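Local coordinates for protein carbonic anhydrase (Porphyridium purpureum, PDB 1DDZ) that probably catalyses the reversible hydration of carbon dioxide to hydrogencarbonate, as a zinc-dependent carbonic anhydrase of the beta class, at residues A45-M50 against D472-D477; S105-L110 against H358-F363; G146-W151 against F363-Q368. All coordinates share one frame; numbering follows the deposited sequence.

Interaction 1 (A45-M50 against D472-D477)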
ATOM      1  N   ALA A  45     -18.377  24.362  23.821  1.00 28.27           N
ATOM      2  CA  ALA A  45     -19.641  25.009  23.474  1.00 25.52           C
ATOM      3  C   ALA A  45     -20.646  23.946  22.984  1.00 26.71           C
ATOM      4  O   ALA A  45     -21.810  23.934  23.382  1.00 29.40           O
ATOM      5  CB  ALA A  45     -19.411  26.045  22.392  1.00 23.05           C
ATOM      6  N   TRP A  46     -20.159  23.029  22.156  1.00 27.33           N
ATOM      7  CA  TRP A  46     -20.970  21.952  21.610  1.00 23.96           C
ATOM      8  C   TRP A  46     -21.513  21.058  22.720  1.00 27.15           C
ATOM      9  O   TRP A  46     -22.712  20.779  22.757  1.00 29.36           O
ATOM     10  CB  TRP A  46     -20.141  21.127  20.624  1.00 18.59           C
ATOM     11  CG  TRP A  46     -20.772  19.832  20.238  1.00 14.30           C
ATOM     12  CD1 TRP A  46     -21.863  19.665  19.450  1.00 14.60           C
ATOM     13  CD2 TRP A  46     -20.338  18.516  20.613  1.00 15.19           C
ATOM     14  NE1 TRP A  46     -22.140  18.325  19.302  1.00 16.49           N
ATOM     15  CE2 TRP A  46     -21.216  17.596  20.004  1.00 16.33           C
ATOM     16  CE3 TRP A  46     -19.288  18.021  21.404  1.00 15.25           C
ATOM     17  CZ2 TRP A  46     -21.078  16.212  20.155  1.00 16.79           C
ATOM     18  CZ3 TRP A  46     -19.156  16.649  21.555  1.00 11.27           C
ATOM     19  CH2 TRP A  46     -20.043  15.762  20.936  1.00 13.74           C
ATOM     20  N   ARG A  47     -20.633  20.596  23.612  1.00 28.96           N
ATOM     21  CA  ARG A  47     -21.038  19.737  24.725  1.00 28.70           C
ATOM     22  C   ARG A  47     -22.126  20.412  25.539  1.00 29.11           C
ATOM     23  O   ARG A  47     -23.116  19.781  25.902  1.00 28.98           O
ATOM     24  CB  ARG A  47     -19.867  19.452  25.659  1.00 28.16           C
ATOM     25  CG  ARG A  47     -18.688  18.783  25.023  1.00 29.77           C
ATOM     26  CD  ARG A  47     -17.589  18.638  26.040  1.00 29.91           C
ATOM     27  NE  ARG A  47     -18.014  17.746  27.111  1.00 36.40           N
ATOM     28  CZ  ARG A  47     -18.276  18.114  28.363  1.00 35.28           C
ATOM     29  NH1 ARG A  47     -18.157  19.381  28.735  1.00 34.45           N
ATOM     30  NH2 ARG A  47     -18.676  17.204  29.241  1.00 36.31           N
ATOM     31  N   GLN A  48     -21.936  21.696  25.820  1.00 30.13           N
ATOM     32  CA  GLN A  48     -22.903  22.448  26.595  1.00 30.38           C
ATOM     33  C   GLN A  48     -24.237  22.499  25.895  1.00 31.73           C
ATOM     34  O   GLN A  48     -25.246  22.136  26.472  1.00 33.44           O
ATOM     35  CB  GLN A  48     -22.396  23.857  26.893  1.00 30.40           C
ATOM     36  CG  GLN A  48     -21.371  23.885  28.014  1.00 33.15           C
ATOM     37  CD  GLN A  48     -21.708  22.914  29.143  1.00 34.70           C
ATOM     38  OE1 GLN A  48     -20.924  22.017  29.464  1.00 36.26           O
ATOM     39  NE2 GLN A  48     -22.883  23.064  29.722  1.00 36.28           N
ATOM     40  N   GLU A  49     -24.237  22.906  24.633  1.00 33.72           N
ATOM     41  CA  GLU A  49     -25.467  22.977  23.869  1.00 34.68           C
ATOM     42  C   GLU A  49     -26.157  21.615  23.811  1.00 33.07           C
ATOM     43  O   GLU A  49     -27.376  21.528  23.939  1.00 34.86           O
ATOM     44  CB  GLU A  49     -25.198  23.512  22.462  1.00 39.80           C
ATOM     45  CG  GLU A  49     -26.462  23.795  21.643  1.00 48.85           C
ATOM     46  CD  GLU A  49     -27.516  24.592  22.422  1.00 55.60           C
ATOM     47  OE1 GLU A  49     -28.556  23.997  22.796  1.00 55.29           O
ATOM     48  OE2 GLU A  49     -27.303  25.807  22.666  1.00 60.65           O
ATOM     49  N   MET A  50     -25.383  20.548  23.664  1.00 31.69           N
ATOM     50  CA  MET A  50     -25.943  19.198  23.611  1.00 29.87           C
ATOM     51  C   MET A  50     -26.592  18.808  24.927  1.00 31.19           C
ATOM     52  O   MET A  50     -27.706  18.305  24.955  1.00 28.54           O
ATOM     53  CB  MET A  50     -24.863  18.175  23.250  1.00 31.76           C
ATOM     54  CG  MET A  50     -24.329  18.300  21.825  1.00 29.61           C
ATOM     55  SD  MET A  50     -25.654  18.206  20.592  1.00 32.94           S
ATOM     56  CE  MET A  50     -25.933  19.989  20.255  1.00 25.13           C
ATOM     57  N   ASP A 472     -18.291  11.643  27.678  1.00 22.92           N
ATOM     58  CA  ASP A 472     -18.383  13.094  27.897  1.00 21.37           C
ATOM     59  C   ASP A 472     -18.117  13.946  26.658  1.00 19.72           C
ATOM     60  O   ASP A 472     -18.332  15.136  26.695  1.00 22.31           O
ATOM     61  CB  ASP A 472     -17.485  13.571  29.049  1.00 22.73           C
ATOM     62  CG  ASP A 472     -15.991  13.272  28.820  1.00 32.16           C
ATOM     63  OD1 ASP A 472     -15.251  13.177  29.821  1.00 31.04           O
ATOM     64  OD2 ASP A 472     -15.542  13.123  27.660  1.00 35.03           O
ATOM     65  N   GLY A 473     -17.596  13.351  25.591  1.00 17.04           N
ATOM     66  CA  GLY A 473     -17.333  14.099  24.371  1.00 16.27           C
ATOM     67  C   GLY A 473     -16.405  15.286  24.522  1.00 15.13           C
ATOM     68  O   GLY A 473     -16.399  16.189  23.700  1.00 21.14           O
ATOM     69  N   LYS A 474     -15.597  15.277  25.561  1.00 16.82           N
ATOM     70  CA  LYS A 474     -14.681  16.371  25.821  1.00 16.41           C
ATOM     71  C   LYS A 474     -13.333  16.039  25.198  1.00 14.98           C
ATOM     72  O   LYS A 474     -12.774  14.984  25.454  1.00 15.31           O
ATOM     73  CB  LYS A 474     -14.523  16.570  27.341  1.00 17.66           C
ATOM     74  CG  LYS A 474     -13.644  17.744  27.726  1.00 20.23           C
ATOM     75  CD  LYS A 474     -13.074  17.573  29.128  1.00 27.00           C
ATOM     76  CE  LYS A 474     -14.161  17.545  30.190  1.00 29.97           C
ATOM     77  NZ  LYS A 474     -14.886  18.845  30.259  1.00 38.09           N
ATOM     78  N   LEU A 475     -12.823  16.935  24.362  1.00 15.97           N
ATOM     79  CA  LEU A 475     -11.523  16.739  23.726  1.00 16.22           C
ATOM     80  C   LEU A 475     -10.398  17.056  24.728  1.00 16.55           C
ATOM     81  O   LEU A 475     -10.383  18.092  25.387  1.00 14.81           O
ATOM     82  CB  LEU A 475     -11.383  17.626  22.480  1.00 16.85           C
ATOM     83  CG  LEU A 475     -12.218  17.307  21.227  1.00 10.94           C
ATOM     84  CD1 LEU A 475     -11.967  18.383  20.206  1.00  7.59           C
ATOM     85  CD2 LEU A 475     -11.850  15.944  20.685  1.00  7.00           C
ATOM     86  N   ARG A 476      -9.436  16.157  24.803  1.00 14.37           N
ATOM     87  CA  ARG A 476      -8.298  16.284  25.699  1.00 14.47           C
ATOM     88  C   ARG A 476      -7.019  16.452  24.869  1.00 16.15           C
ATOM     89  O   ARG A 476      -6.779  15.727  23.884  1.00 14.57           O
ATOM     90  CB  ARG A 476      -8.245  15.060  26.609  1.00  9.56           C
ATOM     91  CG  ARG A 476      -9.519  14.968  27.456  1.00 11.25           C
ATOM     92  CD  ARG A 476      -9.552  13.738  28.291  1.00  7.00           C
ATOM     93  NE  ARG A 476     -10.810  13.634  29.010  1.00 16.71           N
ATOM     94  CZ  ARG A 476     -11.089  14.317  30.119  1.00 19.66           C
ATOM     95  NH1 ARG A 476     -10.209  15.161  30.637  1.00 14.39           N
ATOM     96  NH2 ARG A 476     -12.234  14.119  30.746  1.00 22.19           N
ATOM     97  N   ASP A 477      -6.220  17.437  25.252  1.00 15.81           N
ATOM     98  CA  ASP A 477      -5.006  17.778  24.529  1.00 15.93           C
ATOM     99  C   ASP A 477      -3.903  16.759  24.666  1.00 16.40           C
ATOM    100  O   ASP A 477      -3.593  16.338  25.766  1.00 20.58           O
ATOM    101  CB  ASP A 477      -4.522  19.145  25.008  1.00 20.04           C
ATOM    102  CG  ASP A 477      -3.489  19.776  24.084  1.00 23.48           C
ATOM    103  OD1 ASP A 477      -3.084  19.157  23.079  1.00 20.64           O
ATOM    104  OD2 ASP A 477      -3.092  20.926  24.367  1.00 27.61           O
TER
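R47 reaches D472 with CG anti to its own carbonyl carbon, a straight run to CD and a bend at chi3 (64°) that turns NE onto the backbone oxygen. R47 NE donates to D472 O over 2.7 Å in a nearly straight bond (173°), the acceptor lying in the guanidinium plane. A weak bond from R47 NH2 to the same D472 O, at 3.3 Å, adds a second N-H to one carbonyl. K474 NZ stands over a guanidinium face toward its rim, 3.6 Å from R47 NH1; E44, in a salt bridge with R47 NH1, would probably ease the meeting of like charges. An alanine in place of R47 would probably leave D472 O without its donors from the helix and E44 without its charged mate. The W46 indole meets G473 O edge-on, CZ3 at 3.5 Å, while N43 ND2 is hydrogen-bonded to that oxygen. The D472 carboxylate serves its own loop: OD1 meets R476 NH2 in a salt bridge, and OD2 accepts from K474 N (3.0 Å), an Asx turn. This turn lies in the connection from strand 462-468 to its antiparallel neighbour 476-481, an edge strand of the second sheet, with helix 38-53 packed against it.

Interaction 2 (S105-L110 against H358-F363)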
ATOM      1  N   SER A 105      -5.109  -3.807  -3.379  1.00 13.58           N
ATOM      2  CA  SER A 105      -4.019  -4.023  -2.451  1.00  8.11           C
ATOM      3  C   SER A 105      -3.780  -2.925  -1.428  1.00  7.17           C
ATOM      4  O   SER A 105      -2.757  -2.922  -0.774  1.00 13.45           O
ATOM      5  CB  SER A 105      -2.738  -4.359  -3.230  1.00  7.68           C
ATOM      6  OG  SER A 105      -2.592  -3.491  -4.339  1.00 11.66           O
ATOM      7  N   ASP A 106      -4.770  -2.065  -1.215  1.00  9.70           N
ATOM      8  CA  ASP A 106      -4.653  -0.987  -0.224  1.00 12.35           C
ATOM      9  C   ASP A 106      -4.953  -1.591   1.140  1.00 11.90           C
ATOM     10  O   ASP A 106      -6.098  -1.944   1.423  1.00 12.80           O
ATOM     11  CB  ASP A 106      -5.642   0.159  -0.532  1.00  8.33           C
ATOM     12  CG  ASP A 106      -5.574   1.297   0.481  1.00  7.00           C
ATOM     13  OD1 ASP A 106      -4.537   1.496   1.099  1.00 11.40           O
ATOM     14  OD2 ASP A 106      -6.567   2.006   0.675  1.00  9.10           O
ATOM     15  N   ILE A 107      -3.937  -1.693   1.988  1.00 11.34           N
ATOM     16  CA  ILE A 107      -4.088  -2.265   3.318  1.00 11.77           C
ATOM     17  C   ILE A 107      -4.908  -1.377   4.242  1.00 11.31           C
ATOM     18  O   ILE A 107      -5.505  -1.884   5.171  1.00 14.88           O
ATOM     19  CB  ILE A 107      -2.723  -2.589   3.978  1.00 11.72           C
ATOM     20  CG1 ILE A 107      -2.920  -3.408   5.254  1.00  7.00           C
ATOM     21  CG2 ILE A 107      -1.975  -1.301   4.265  1.00  7.00           C
ATOM     22  CD1 ILE A 107      -2.857  -4.858   5.056  1.00  7.00           C
ATOM     23  N   SER A 108      -4.944  -0.066   4.020  1.00 11.19           N
ATOM     24  CA  SER A 108      -5.754   0.784   4.893  1.00  9.30           C
ATOM     25  C   SER A 108      -7.225   0.445   4.666  1.00 12.38           C
ATOM     26  O   SER A 108      -8.033   0.435   5.603  1.00 14.06           O
ATOM     27  CB  SER A 108      -5.503   2.270   4.635  1.00  7.20           C
ATOM     28  OG  SER A 108      -6.481   3.064   5.296  1.00  8.43           O
ATOM     29  N   PHE A 109      -7.563   0.151   3.413  1.00  9.71           N
ATOM     30  CA  PHE A 109      -8.920  -0.216   3.039  1.00  8.98           C
ATOM     31  C   PHE A 109      -9.203  -1.655   3.493  1.00  8.14           C
ATOM     32  O   PHE A 109     -10.210  -1.912   4.157  1.00  9.62           O
ATOM     33  CB  PHE A 109      -9.102  -0.017   1.511  1.00 12.30           C
ATOM     34  CG  PHE A 109     -10.113  -0.932   0.882  1.00 11.51           C
ATOM     35  CD1 PHE A 109     -11.454  -0.902   1.279  1.00 10.05           C
ATOM     36  CD2 PHE A 109      -9.711  -1.870  -0.058  1.00  8.96           C
ATOM     37  CE1 PHE A 109     -12.374  -1.808   0.752  1.00  7.98           C
ATOM     38  CE2 PHE A 109     -10.620  -2.778  -0.590  1.00  7.00           C
ATOM     39  CZ  PHE A 109     -11.949  -2.751  -0.184  1.00 11.00           C
ATOM     40  N   LEU A 110      -8.304  -2.578   3.162  1.00  7.00           N
ATOM     41  CA  LEU A 110      -8.444  -3.975   3.516  1.00  7.03           C
ATOM     42  C   LEU A 110      -8.555  -4.242   5.041  1.00 11.94           C
ATOM     43  O   LEU A 110      -9.338  -5.099   5.469  1.00 13.60           O
ATOM     44  CB  LEU A 110      -7.283  -4.768   2.923  1.00  8.48           C
ATOM     45  CG  LEU A 110      -7.161  -4.854   1.401  1.00  9.35           C
ATOM     46  CD1 LEU A 110      -5.865  -5.546   1.005  1.00  7.00           C
ATOM     47  CD2 LEU A 110      -8.345  -5.600   0.870  1.00  7.00           C
ATOM     48  N   HIS A 358       4.080   5.908   8.318  1.00 10.93           N
ATOM     49  CA  HIS A 358       5.032   6.664   7.490  1.00 11.69           C
ATOM     50  C   HIS A 358       4.834   6.498   5.996  1.00 10.78           C
ATOM     51  O   HIS A 358       4.817   7.477   5.254  1.00  8.37           O
ATOM     52  CB  HIS A 358       6.484   6.258   7.785  1.00 12.48           C
ATOM     53  CG  HIS A 358       6.951   6.605   9.159  1.00  8.84           C
ATOM     54  ND1 HIS A 358       6.917   7.890   9.641  1.00 10.66           N
ATOM     55  CD2 HIS A 358       7.501   5.848  10.135  1.00  7.00           C
ATOM     56  CE1 HIS A 358       7.431   7.919  10.856  1.00 11.80           C
ATOM     57  NE2 HIS A 358       7.793   6.691  11.178  1.00 11.11           N
ATOM     58  N   SER A 359       4.715   5.243   5.570  1.00  9.55           N
ATOM     59  CA  SER A 359       4.569   4.907   4.171  1.00 11.85           C
ATOM     60  C   SER A 359       3.163   4.555   3.691  1.00 10.56           C
ATOM     61  O   SER A 359       3.020   4.004   2.628  1.00 11.32           O
ATOM     62  CB  SER A 359       5.498   3.764   3.869  1.00  9.77           C
ATOM     63  OG  SER A 359       5.441   2.843   4.930  1.00 11.85           O
ATOM     64  N   ASP A 360       2.134   4.943   4.436  1.00 15.67           N
ATOM     65  CA  ASP A 360       0.759   4.635   4.056  1.00 14.30           C
ATOM     66  C   ASP A 360       0.215   5.588   2.987  1.00 12.56           C
ATOM     67  O   ASP A 360      -0.066   6.731   3.301  1.00 16.54           O
ATOM     68  CB  ASP A 360      -0.128   4.694   5.286  1.00 11.15           C
ATOM     69  CG  ASP A 360      -1.533   4.238   4.995  1.00 13.47           C
ATOM     70  OD1 ASP A 360      -1.686   3.128   4.475  1.00 19.18           O
ATOM     71  OD2 ASP A 360      -2.484   4.970   5.299  1.00 17.99           O
ATOM     72  N   MET A 361       0.015   5.114   1.754  1.00 11.72           N
ATOM     73  CA  MET A 361      -0.468   5.947   0.647  1.00  8.74           C
ATOM     74  C   MET A 361      -1.852   6.526   0.858  1.00  7.00           C
ATOM     75  O   MET A 361      -2.100   7.670   0.459  1.00 10.34           O
ATOM     76  CB  MET A 361      -0.407   5.201  -0.695  1.00  7.45           C
ATOM     77  CG  MET A 361       1.002   5.018  -1.238  1.00  8.10           C
ATOM     78  SD  MET A 361       1.765   6.585  -1.723  1.00 16.03           S
ATOM     79  CE  MET A 361       0.807   6.966  -3.225  1.00  7.00           C
ATOM     80  N   SER A 362      -2.759   5.775   1.470  1.00  7.00           N
ATOM     81  CA  SER A 362      -4.091   6.327   1.732  1.00  7.00           C
ATOM     82  C   SER A 362      -3.962   7.564   2.635  1.00  7.00           C
ATOM     83  O   SER A 362      -4.597   8.589   2.411  1.00  7.00           O
ATOM     84  CB  SER A 362      -5.010   5.282   2.377  1.00  7.17           C
ATOM     85  OG  SER A 362      -6.265   5.862   2.693  1.00 10.35           O
ATOM     86  N   PHE A 363      -3.149   7.449   3.682  1.00  7.90           N
ATOM     87  CA  PHE A 363      -2.884   8.551   4.610  1.00  7.40           C
ATOM     88  C   PHE A 363      -2.121   9.696   3.904  1.00  7.99           C
ATOM     89  O   PHE A 363      -2.541  10.865   3.955  1.00  7.00           O
ATOM     90  CB  PHE A 363      -2.116   7.998   5.852  1.00  7.00           C
ATOM     91  CG  PHE A 363      -1.252   9.008   6.563  1.00  7.00           C
ATOM     92  CD1 PHE A 363       0.120   8.801   6.657  1.00  7.00           C
ATOM     93  CD2 PHE A 363      -1.795  10.154   7.123  1.00  7.00           C
ATOM     94  CE1 PHE A 363       0.950   9.725   7.298  1.00  7.00           C
ATOM     95  CE2 PHE A 363      -0.976  11.093   7.765  1.00  8.55           C
ATOM     96  CZ  PHE A 363       0.403  10.869   7.851  1.00  8.81           C
TER
HETATM   97  O   HOH W   1      -8.099   3.740   1.991  1.00 13.41           O
HETATM   98  O   HOH W   2      -2.914   3.022   2.265  1.00 30.72           O
HETATM   99  O   HOH W   3      -4.987   5.384   6.189  1.00 12.21           O
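D106 reaches across to S362, both carboxylate oxygens lying 4.0 Å from S362 CB. It holds the N-cap position of helix 107-119, where OD1 takes a weak bond from S108 N. Two waters extend its reach: one donates to D106 OD2 and is bonded to S362 OG at 2.9 Å, while another donates to both D106 OD1 and D360 OD1, each at a short 2.5 Å, and accepts from S362 N. I107 adds little, bringing only CG2 near D360 OD1. S108 faces S362 directly, CB to CB at 3.8 Å, and S108 CB also lies 3.9 Å from D360 OD1. The two hydroxyls make no bond to each other. Instead a third water, 2.9 Å from S108 OG, donates to D360 OD2, so that each serine is tied through water to the aspartate opposite. D360 is itself the N-cap of helix 361-373, its OD2 receiving F363 N at 3.0 Å from above the carboxylate plane. The contact thus joins corresponding helix starts of the two carbonic anhydrase units without a direct hydrogen bond. With D106 OD1 and D360 OD1 4.7 Å apart, the water held closely between them, together with the helix N-termini, may partly offset the repulsion expected between two buried carboxylates.

Interaction 3 (G146-W151 against F363-Q368)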
ATOM      1  N   GLY A 146       2.149  15.174  -8.267  1.00 10.71           N
ATOM      2  CA  GLY A 146       3.060  14.497  -7.363  1.00 10.23           C
ATOM      3  C   GLY A 146       2.524  13.215  -6.737  1.00 15.60           C
ATOM      4  O   GLY A 146       1.794  12.443  -7.379  1.00 15.58           O
ATOM      5  N   LEU A 147       2.867  12.999  -5.465  1.00 10.69           N
ATOM      6  CA  LEU A 147       2.448  11.817  -4.695  1.00 11.00           C
ATOM      7  C   LEU A 147       1.010  11.370  -4.982  1.00  9.30           C
ATOM      8  O   LEU A 147       0.770  10.221  -5.353  1.00  8.48           O
ATOM      9  CB  LEU A 147       2.592  12.106  -3.194  1.00 10.13           C
ATOM     10  CG  LEU A 147       2.279  11.171  -1.993  1.00 17.39           C
ATOM     11  CD1 LEU A 147       0.862  10.635  -1.960  1.00  8.38           C
ATOM     12  CD2 LEU A 147       3.247  10.049  -1.944  1.00 20.63           C
ATOM     13  N   ILE A 148       0.058  12.266  -4.758  1.00  9.35           N
ATOM     14  CA  ILE A 148      -1.341  11.946  -4.954  1.00 10.67           C
ATOM     15  C   ILE A 148      -1.754  11.517  -6.370  1.00 14.56           C
ATOM     16  O   ILE A 148      -2.774  10.836  -6.528  1.00 14.18           O
ATOM     17  CB  ILE A 148      -2.239  13.086  -4.471  1.00 11.87           C
ATOM     18  CG1 ILE A 148      -3.683  12.589  -4.373  1.00  7.00           C
ATOM     19  CG2 ILE A 148      -2.107  14.289  -5.396  1.00 11.25           C
ATOM     20  CD1 ILE A 148      -4.580  13.537  -3.689  1.00 10.52           C
ATOM     21  N   ASP A 149      -0.980  11.878  -7.393  1.00 10.81           N
ATOM     22  CA  ASP A 149      -1.345  11.481  -8.753  1.00  8.89           C
ATOM     23  C   ASP A 149      -1.272   9.964  -8.912  1.00  9.94           C
ATOM     24  O   ASP A 149      -1.996   9.376  -9.720  1.00 10.76           O
ATOM     25  CB  ASP A 149      -0.440  12.163  -9.773  1.00 10.37           C
ATOM     26  CG  ASP A 149      -1.136  13.266 -10.510  1.00 11.53           C
ATOM     27  OD1 ASP A 149      -2.378  13.377 -10.404  1.00 15.04           O
ATOM     28  OD2 ASP A 149      -0.447  14.028 -11.210  1.00 15.05           O
ATOM     29  N   ASN A 150      -0.436   9.319  -8.090  1.00  9.41           N
ATOM     30  CA  ASN A 150      -0.286   7.859  -8.123  1.00  7.00           C
ATOM     31  C   ASN A 150      -1.548   7.204  -7.549  1.00  7.23           C
ATOM     32  O   ASN A 150      -1.977   6.141  -7.981  1.00  7.78           O
ATOM     33  CB  ASN A 150       0.961   7.446  -7.353  1.00  8.68           C
ATOM     34  CG  ASN A 150       2.234   8.055  -7.929  1.00 11.34           C
ATOM     35  OD1 ASN A 150       2.662   7.718  -9.031  1.00 14.75           O
ATOM     36  ND2 ASN A 150       2.845   8.960  -7.180  1.00  7.00           N
ATOM     37  N   TRP A 151      -2.179   7.880  -6.596  1.00 11.14           N
ATOM     38  CA  TRP A 151      -3.418   7.393  -6.008  1.00 11.53           C
ATOM     39  C   TRP A 151      -4.486   7.566  -7.097  1.00 11.03           C
ATOM     40  O   TRP A 151      -5.236   6.644  -7.410  1.00 12.54           O
ATOM     41  CB  TRP A 151      -3.786   8.248  -4.782  1.00 10.24           C
ATOM     42  CG  TRP A 151      -5.024   7.790  -4.059  1.00 11.50           C
ATOM     43  CD1 TRP A 151      -6.279   8.315  -4.164  1.00  9.29           C
ATOM     44  CD2 TRP A 151      -5.114   6.716  -3.108  1.00  7.49           C
ATOM     45  NE1 TRP A 151      -7.146   7.634  -3.340  1.00  9.12           N
ATOM     46  CE2 TRP A 151      -6.457   6.651  -2.680  1.00  8.94           C
ATOM     47  CE3 TRP A 151      -4.186   5.806  -2.576  1.00  7.73           C
ATOM     48  CZ2 TRP A 151      -6.899   5.714  -1.739  1.00  8.89           C
ATOM     49  CZ3 TRP A 151      -4.626   4.874  -1.643  1.00 11.74           C
ATOM     50  CH2 TRP A 151      -5.972   4.837  -1.236  1.00  9.13           C
ATOM     51  N   PHE A 363      -3.149   7.449   3.682  1.00  7.90           N
ATOM     52  CA  PHE A 363      -2.884   8.551   4.610  1.00  7.40           C
ATOM     53  C   PHE A 363      -2.121   9.696   3.904  1.00  7.99           C
ATOM     54  O   PHE A 363      -2.541  10.865   3.955  1.00  7.00           O
ATOM     55  CB  PHE A 363      -2.116   7.998   5.852  1.00  7.00           C
ATOM     56  CG  PHE A 363      -1.252   9.008   6.563  1.00  7.00           C
ATOM     57  CD1 PHE A 363       0.120   8.801   6.657  1.00  7.00           C
ATOM     58  CD2 PHE A 363      -1.795  10.154   7.123  1.00  7.00           C
ATOM     59  CE1 PHE A 363       0.950   9.725   7.298  1.00  7.00           C
ATOM     60  CE2 PHE A 363      -0.976  11.093   7.765  1.00  8.55           C
ATOM     61  CZ  PHE A 363       0.403  10.869   7.851  1.00  8.81           C
ATOM     62  N   LEU A 364      -1.021   9.366   3.223  1.00  9.31           N
ATOM     63  CA  LEU A 364      -0.216  10.376   2.524  1.00  7.00           C
ATOM     64  C   LEU A 364      -0.970  11.173   1.459  1.00  9.77           C
ATOM     65  O   LEU A 364      -0.796  12.394   1.340  1.00 13.89           O
ATOM     66  CB  LEU A 364       1.018   9.726   1.924  1.00  7.00           C
ATOM     67  CG  LEU A 364       1.993   9.139   2.933  1.00  8.30           C
ATOM     68  CD1 LEU A 364       3.058   8.311   2.231  1.00  7.00           C
ATOM     69  CD2 LEU A 364       2.613  10.269   3.751  1.00  7.00           C
ATOM     70  N   SER A 365      -1.841  10.500   0.713  1.00  9.58           N
ATOM     71  CA  SER A 365      -2.631  11.151  -0.334  1.00  8.96           C
ATOM     72  C   SER A 365      -3.600  12.169   0.246  1.00  8.67           C
ATOM     73  O   SER A 365      -3.735  13.267  -0.288  1.00  7.63           O
ATOM     74  CB  SER A 365      -3.350  10.100  -1.193  1.00  7.00           C
ATOM     75  OG  SER A 365      -2.391   9.261  -1.850  1.00  9.70           O
ATOM     76  N   VAL A 366      -4.272  11.818   1.342  1.00  9.88           N
ATOM     77  CA  VAL A 366      -5.205  12.750   1.991  1.00  8.57           C
ATOM     78  C   VAL A 366      -4.416  13.932   2.561  1.00 10.52           C
ATOM     79  O   VAL A 366      -4.816  15.085   2.384  1.00 12.08           O
ATOM     80  CB  VAL A 366      -6.005  12.087   3.151  1.00  7.00           C
ATOM     81  CG1 VAL A 366      -6.882  13.097   3.824  1.00 15.34           C
ATOM     82  CG2 VAL A 366      -6.881  10.950   2.640  1.00  9.11           C
ATOM     83  N   LEU A 367      -3.289  13.636   3.219  1.00 11.11           N
ATOM     84  CA  LEU A 367      -2.412  14.651   3.825  1.00 10.34           C
ATOM     85  C   LEU A 367      -1.946  15.651   2.777  1.00  7.00           C
ATOM     86  O   LEU A 367      -2.158  16.852   2.919  1.00 11.79           O
ATOM     87  CB  LEU A 367      -1.169  13.987   4.436  1.00 11.43           C
ATOM     88  CG  LEU A 367      -0.614  14.358   5.819  1.00 12.95           C
ATOM     89  CD1 LEU A 367       0.866  14.136   5.814  1.00  8.83           C
ATOM     90  CD2 LEU A 367      -0.928  15.780   6.224  1.00 11.54           C
ATOM     91  N   GLN A 368      -1.331  15.151   1.714  1.00  7.48           N
ATOM     92  CA  GLN A 368      -0.836  16.017   0.649  1.00 11.40           C
ATOM     93  C   GLN A 368      -1.941  16.877   0.058  1.00 10.07           C
ATOM     94  O   GLN A 368      -1.788  18.096  -0.076  1.00 10.17           O
ATOM     95  CB  GLN A 368      -0.175  15.212  -0.468  1.00 10.00           C
ATOM     96  CG  GLN A 368       0.405  16.136  -1.520  1.00 11.03           C
ATOM     97  CD  GLN A 368       0.675  15.455  -2.830  1.00 10.73           C
ATOM     98  OE1 GLN A 368       0.179  14.358  -3.086  1.00 10.01           O
ATOM     99  NE2 GLN A 368       1.457  16.105  -3.680  1.00  8.89           N
TER
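S365 lies over one face of the W151 indole, its CB 3.9 Å above the ring plane and offset toward the rim. S365 OG sits above the rim at the CB end, 3.4 Å from W151 CB, although its hydrogen bond goes to M361 O; W151 NE1 is held by I98 O. The flat amide of Q368, its CG anti to the backbone N (chi1 -177°) and the chain extended beyond, crosses to the first turn of helix 147-161, where OE1 accepts from I148 N at 2.7 Å, the donor in the carbonyl plane. Packing around this oxygen is tight, with I148 CB at 3.1 Å and L147 CB at 3.3 Å. The amide's NE2 is bound by L145 O and Q372 OE1, which fixes its rotation. L147 CD1 also packs on S365, 3.5 Å from S365 OG, and on L364 CB. I148 CD1 rests against S365 O. The axes of the two helical segments approach to 8.9 Å and cross at -125°. Helix 361-373 is sandwiched between helix 147-161 and its own sheet, where F363, V366 and L367 reach strands 323-328 and 346-351, while N150 bonds to S195 of the second subunit.

Interactions 2 and 3 form one continuous interface: their centres are 11 Å apart, they share F363 and both use helix 361-373. W151 joins them, its CH2 lying 3.5 Å from D106 OD2, and M361 SD meets L147 CD2 at 3.8 Å. Both also touch the second subunit, and along the chain their segments alternate. Interaction 1 is separate, its nearest atoms about 17 Å from either of the others. None of the three supplies a metal ligand: the W151 side chain is about 10 Å from a bound zinc ion, that of S362 about 13 Å, and G473 about 9 Å from the side chain of H384, which binds the second zinc with C328, D330 and C387.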